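Local coordinates for iminosuccinate reductase (Paracoccus denitrificans, PDB 6RQA), which reduces iminosuccinate to L-aspartate with NADH, regenerating the amino donor of the beta-hydroxyaspartate cycle during growth on glycolate and glyoxylate, at residues S49-V61 with G73-G86. Residues are numbered along the deposited sequence; the frame is centred on the assembly and turned at random.
Sequences SMARRKAYNFPVV and GFKGGFDASALVLG
Phe58 lays its ring flat over the glycine backbone of 73-86, the tight centre of an antiparallel beta hairpin at one side of the mixed sheet, where strand 55-64 is outermost within the chain. Gly77 CA sits 3.8 Å from the ring centroid, 4° off the normal, a CH-pi contact. The Phe58 CB already points at the neighbouring strand, and with CG anti to the carbonyl carbon (chi1 -63°) the ring lies over Gly77, its CZ reaching Leu85 CD1 at 3.9 Å. Tyr56 pairs with Phe78 through two backbone hydrogen bonds, one in each direction, and Tyr56 OH bonds to Glu63 of the second subunit, while Phe58 packs on that subunit's Tyr72. Ala55 CB lies 3.8 Å from Asp79 CG and also meets Leu317 of helix 316-333.

After the Phe58 N to Gly76 O bond (2.8 Å) direct pairing is interrupted: one water bridges Phe58 O and Gly76 O, another accepts from Gly76 N and donates to Pro59 O. Pairing resumes, loosely, where Val61 CB closes on Phe74 CD2 at 3.6 Å, the side chains lying alongside. Next to Phe74, Lys75 extends toward the NAD site, NZ weakly bonded to Gly314 O. At the other end, by the solvent-exposed turn from strand 71-79 to strand 84-92, packing is looser; the side chains of Lys54 and Ser81 meet at CB, 4.0 Å apart, and Ala80 N gives Lys54 O a weak bond. Asp79 OD1 steadies that turn as an Asx motif, taking Ala82 N at 3.0 Å from above the carboxylate plane.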
loop_
_atom_site.group_PDB
_atom_site.type_symbol
_atom_site.label_atom_id
_atom_site.label_comp_id
_atom_site.label_asym_id
_atom_site.label_seq_id
_atom_site.Cartn_x
_atom_site.Cartn_y
_atom_site.Cartn_z
ATOM N N SER A 49 -3.791 22.604 -0.869
ATOM C CA SER A 49 -4.924 21.689 -0.981
ATOM C C SER A 49 -5.152 20.927 0.318
ATOM O O SER A 49 -6.299 20.666 0.697
ATOM C CB SER A 49 -4.703 20.719 -2.141
ATOM O OG SER A 49 -4.582 21.411 -3.370
ATOM N N MET A 50 -4.071 20.559 1.012
ATOM C CA MET A 50 -4.215 19.881 2.296
ATOM C C MET A 50 -4.812 20.807 3.346
ATOM O O MET A 50 -5.626 20.375 4.172
ATOM C CB MET A 50 -2.863 19.347 2.766
ATOM C CG MET A 50 -2.282 18.254 1.893
ATOM S SD MET A 50 -0.620 17.786 2.412
ATOM C CE MET A 50 -0.942 17.203 4.075
ATOM N N ALA A 51 -4.415 22.082 3.337
ATOM C CA ALA A 51 -4.968 23.034 4.293
ATOM C C ALA A 51 -6.442 23.296 4.019
ATOM O O ALA A 51 -7.240 23.423 4.954
ATOM C CB ALA A 51 -4.179 24.339 4.252
ATOM N N ARG A 52 -6.822 23.383 2.745
ATOM C CA ARG A 52 -8.214 23.580 2.364
ATOM C C ARG A 52 -9.020 22.291 2.390
ATOM O O ARG A 52 -10.194 22.310 2.006
ATOM C CB ARG A 52 -8.297 24.209 0.970
ATOM C CG ARG A 52 -7.646 25.581 0.858
ATOM C CD ARG A 52 -8.032 26.262 -0.447
ATOM N NE ARG A 52 -6.873 26.580 -1.276
ATOM C CZ ARG A 52 -6.261 27.759 -1.286
ATOM N NH1 ARG A 52 -6.697 28.742 -0.508
ATOM N NH2 ARG A 52 -5.215 27.959 -2.075
ATOM N N ARG A 53 -8.417 21.180 2.823
ATOM C CA ARG A 53 -9.093 19.887 2.936
ATOM C C ARG A 53 -9.615 19.393 1.589
ATOM O O ARG A 53 -10.624 18.686 1.525
ATOM C CB ARG A 53 -10.224 19.938 3.966
ATOM C CG ARG A 53 -9.758 20.288 5.370
ATOM C CD ARG A 53 -8.680 19.326 5.845
ATOM N NE ARG A 53 -8.233 19.628 7.203
ATOM C CZ ARG A 53 -7.167 20.368 7.493
ATOM N NH1 ARG A 53 -6.429 20.885 6.521
ATOM N NH2 ARG A 53 -6.837 20.588 8.758
ATOM N N LYS A 54 -8.937 19.763 0.506
ATOM C CA LYS A 54 -9.226 19.222 -0.816
ATOM C C LYS A 54 -8.340 18.035 -1.162
ATOM O O LYS A 54 -8.428 17.516 -2.280
ATOM C CB LYS A 54 -9.069 20.308 -1.887
ATOM C CG LYS A 54 -10.368 21.005 -2.271
ATOM C CD LYS A 54 -10.976 21.752 -1.096
ATOM C CE LYS A 54 -12.265 22.453 -1.493
ATOM N NZ LYS A 54 -12.869 23.192 -0.350
ATOM N N ALA A 55 -7.496 17.598 -0.230
ATOM C CA ALA A 55 -6.582 16.488 -0.447
ATOM C C ALA A 55 -6.153 15.954 0.909
ATOM O O ALA A 55 -6.140 16.688 1.900
ATOM C CB ALA A 55 -5.363 16.918 -1.272
ATOM N N TYR A 56 -5.805 14.670 0.946
ATOM C CA TYR A 56 -5.392 14.053 2.198
ATOM C C TYR A 56 -4.538 12.831 1.898
ATOM O O TYR A 56 -4.598 12.260 0.806
ATOM C CB TYR A 56 -6.599 13.669 3.063
ATOM C CG TYR A 56 -7.299 12.398 2.634
ATOM C CD1 TYR A 56 -8.151 12.385 1.536
ATOM C CD2 TYR A 56 -7.122 11.215 3.339
ATOM C CE1 TYR A 56 -8.797 11.225 1.146
ATOM C CE2 TYR A 56 -7.764 10.052 2.958
ATOM C CZ TYR A 56 -8.600 10.062 1.861
ATOM O OH TYR A 56 -9.241 8.902 1.483
ATOM N N ASN A 57 -3.748 12.436 2.891
ATOM C CA ASN A 57 -2.872 11.279 2.792
ATOM C C ASN A 57 -3.513 10.075 3.468
ATOM O O ASN A 57 -4.118 10.199 4.536
ATOM C CB ASN A 57 -1.513 11.561 3.436
ATOM C CG ASN A 57 -0.809 12.747 2.816
ATOM O OD1 ASN A 57 -0.185 12.629 1.761
ATOM N ND2 ASN A 57 -0.898 13.897 3.472
ATOM N N PHE A 58 -3.367 8.910 2.842
ATOM C CA PHE A 58 -3.855 7.675 3.426
ATOM C C PHE A 58 -3.008 7.298 4.639
ATOM O O PHE A 58 -1.890 7.791 4.804
ATOM C CB PHE A 58 -3.820 6.546 2.397
ATOM C CG PHE A 58 -4.707 6.775 1.206
ATOM C CD1 PHE A 58 -5.732 7.706 1.250
ATOM C CD2 PHE A 58 -4.518 6.050 0.041
ATOM C CE1 PHE A 58 -6.544 7.913 0.154
ATOM C CE2 PHE A 58 -5.328 6.254 -1.059
ATOM C CZ PHE A 58 -6.342 7.186 -1.002
ATOM N N PRO A 59 -3.527 6.437 5.514
ATOM C CA PRO A 59 -2.696 5.908 6.603
ATOM C C PRO A 59 -1.471 5.192 6.050
ATOM O O PRO A 59 -1.572 4.347 5.158
ATOM C CB PRO A 59 -3.639 4.945 7.332
ATOM C CG PRO A 59 -5.002 5.465 7.032
ATOM C CD PRO A 59 -4.932 6.009 5.636
ATOM N N VAL A 60 -0.308 5.543 6.584
ATOM C CA VAL A 60 0.956 5.050 6.049
ATOM C C VAL A 60 1.188 3.620 6.516
ATOM O O VAL A 60 1.073 3.314 7.708
ATOM C CB VAL A 60 2.118 5.964 6.473
ATOM C CG1 VAL A 60 3.446 5.390 5.998
ATOM C CG2 VAL A 60 1.913 7.368 5.927
ATOM N N VAL A 61 1.506 2.740 5.574
ATOM C CA VAL A 61 2.012 1.409 5.889
ATOM C C VAL A 61 3.532 1.469 5.874
ATOM O O VAL A 61 4.129 2.046 4.958
ATOM C CB VAL A 61 1.487 0.365 4.890
ATOM C CG1 VAL A 61 2.095 -1.003 5.178
ATOM C CG2 VAL A 61 -0.026 0.293 4.945
ATOM N N GLY A 73 6.926 -0.176 2.557
ATOM C CA GLY A 73 5.578 0.266 2.852
ATOM C C GLY A 73 5.024 1.126 1.737
ATOM O O GLY A 73 5.618 1.247 0.663
ATOM N N PHE A 74 3.865 1.726 2.010
ATOM C CA PHE A 74 3.148 2.528 1.030
ATOM C C PHE A 74 2.728 3.857 1.641
ATOM O O PHE A 74 2.427 3.945 2.833
ATOM C CB PHE A 74 1.899 1.804 0.509
ATOM C CG PHE A 74 2.018 0.307 0.502
ATOM C CD1 PHE A 74 2.878 -0.331 -0.377
ATOM C CD2 PHE A 74 1.253 -0.463 1.364
ATOM C CE1 PHE A 74 2.983 -1.709 -0.386
ATOM C CE2 PHE A 74 1.350 -1.840 1.359
ATOM C CZ PHE A 74 2.218 -2.465 0.483
ATOM N N LYS A 75 2.704 4.893 0.802
ATOM C CA LYS A 75 2.198 6.216 1.173
ATOM C C LYS A 75 1.183 6.625 0.109
ATOM O O LYS A 75 1.545 7.191 -0.925
ATOM C CB LYS A 75 3.328 7.234 1.304
ATOM C CG LYS A 75 4.165 7.067 2.564
ATOM C CD LYS A 75 5.228 8.150 2.676
ATOM C CE LYS A 75 6.019 8.019 3.967
ATOM N NZ LYS A 75 7.090 9.050 4.074
ATOM N N GLY A 76 -0.092 6.325 0.363
ATOM C CA GLY A 76 -1.143 6.685 -0.563
ATOM C C GLY A 76 -1.769 8.030 -0.241
ATOM O O GLY A 76 -1.527 8.624 0.808
ATOM N N GLY A 77 -2.586 8.507 -1.170
ATOM C CA GLY A 77 -3.253 9.785 -0.992
ATOM C C GLY A 77 -4.168 10.068 -2.162
ATOM O O GLY A 77 -4.144 9.376 -3.186
ATOM N N PHE A 78 -4.980 11.110 -1.993
ATOM C CA PHE A 78 -5.934 11.517 -3.017
ATOM C C PHE A 78 -6.057 13.031 -3.013
ATOM O O PHE A 78 -6.227 13.639 -1.954
ATOM C CB PHE A 78 -7.302 10.867 -2.787
ATOM C CG PHE A 78 -8.370 11.349 -3.727
ATOM C CD1 PHE A 78 -8.163 11.342 -5.098
ATOM C CD2 PHE A 78 -9.588 11.797 -3.241
ATOM C CE1 PHE A 78 -9.148 11.784 -5.965
ATOM C CE2 PHE A 78 -10.577 12.238 -4.100
ATOM C CZ PHE A 78 -10.357 12.231 -5.464
ATOM N N ASP A 79 -5.967 13.629 -4.199
ATOM C CA ASP A 79 -6.109 15.070 -4.387
ATOM C C ASP A 79 -7.375 15.293 -5.205
ATOM O O ASP A 79 -7.353 15.201 -6.434
ATOM C CB ASP A 79 -4.877 15.653 -5.079
ATOM C CG ASP A 79 -4.855 17.176 -5.067
ATOM O OD1 ASP A 79 -5.936 17.802 -5.100
ATOM O OD2 ASP A 79 -3.745 17.750 -5.029
ATOM N N ALA A 80 -8.480 15.587 -4.516
ATOM C CA ALA A 80 -9.745 15.824 -5.202
ATOM C C ALA A 80 -9.712 17.082 -6.058
ATOM O O ALA A 80 -10.477 17.180 -7.022
ATOM C CB ALA A 80 -10.885 15.917 -4.187
ATOM N N SER A 81 -8.845 18.042 -5.732
ATOM C CA SER A 81 -8.771 19.271 -6.513
ATOM C C SER A 81 -8.122 19.023 -7.870
ATOM O O SER A 81 -8.616 19.495 -8.901
ATOM C CB SER A 81 -8.003 20.338 -5.734
ATOM O OG SER A 81 -7.909 21.543 -6.472
ATOM N N ALA A 82 -7.017 18.281 -7.892
ATOM C CA ALA A 82 -6.294 17.988 -9.120
ATOM C C ALA A 82 -6.660 16.637 -9.720
ATOM O O ALA A 82 -6.173 16.310 -10.807
ATOM C CB ALA A 82 -4.783 18.047 -8.869
ATOM N N LEU A 83 -7.503 15.857 -9.047
ATOM C CA LEU A 83 -7.893 14.517 -9.487
ATOM C C LEU A 83 -6.661 13.648 -9.741
ATOM O O LEU A 83 -6.427 13.138 -10.839
ATOM C CB LEU A 83 -8.799 14.583 -10.719
ATOM C CG LEU A 83 -10.206 15.123 -10.441
ATOM C CD1 LEU A 83 -11.068 15.059 -11.688
ATOM C CD2 LEU A 83 -10.857 14.361 -9.292
ATOM N N VAL A 84 -5.865 13.495 -8.686
ATOM C CA VAL A 84 -4.671 12.660 -8.694
ATOM C C VAL A 84 -4.812 11.639 -7.576
ATOM O O VAL A 84 -5.120 11.999 -6.433
ATOM C CB VAL A 84 -3.392 13.499 -8.521
ATOM C CG1 VAL A 84 -2.157 12.609 -8.546
ATOM C CG2 VAL A 84 -3.311 14.564 -9.606
ATOM N N LEU A 85 -4.594 10.369 -7.907
ATOM C CA LEU A 85 -4.789 9.274 -6.970
ATOM C C LEU A 85 -3.692 8.241 -7.168
ATOM O O LEU A 85 -3.310 7.942 -8.303
ATOM C CB LEU A 85 -6.167 8.620 -7.159
ATOM C CG LEU A 85 -6.495 7.389 -6.310
ATOM C CD1 LEU A 85 -6.623 7.761 -4.841
ATOM C CD2 LEU A 85 -7.765 6.718 -6.811
ATOM N N GLY A 86 -3.191 7.703 -6.067
ATOM C CA GLY A 86 -2.188 6.657 -6.166
ATOM C C GLY A 86 -1.398 6.537 -4.874
ATOM O O GLY A 86 -1.900 6.846 -3.793
HETATM O O HOH W 1 -0.048 8.140 3.105
HETATM O O HOH W 2 -0.740 4.444 2.359
#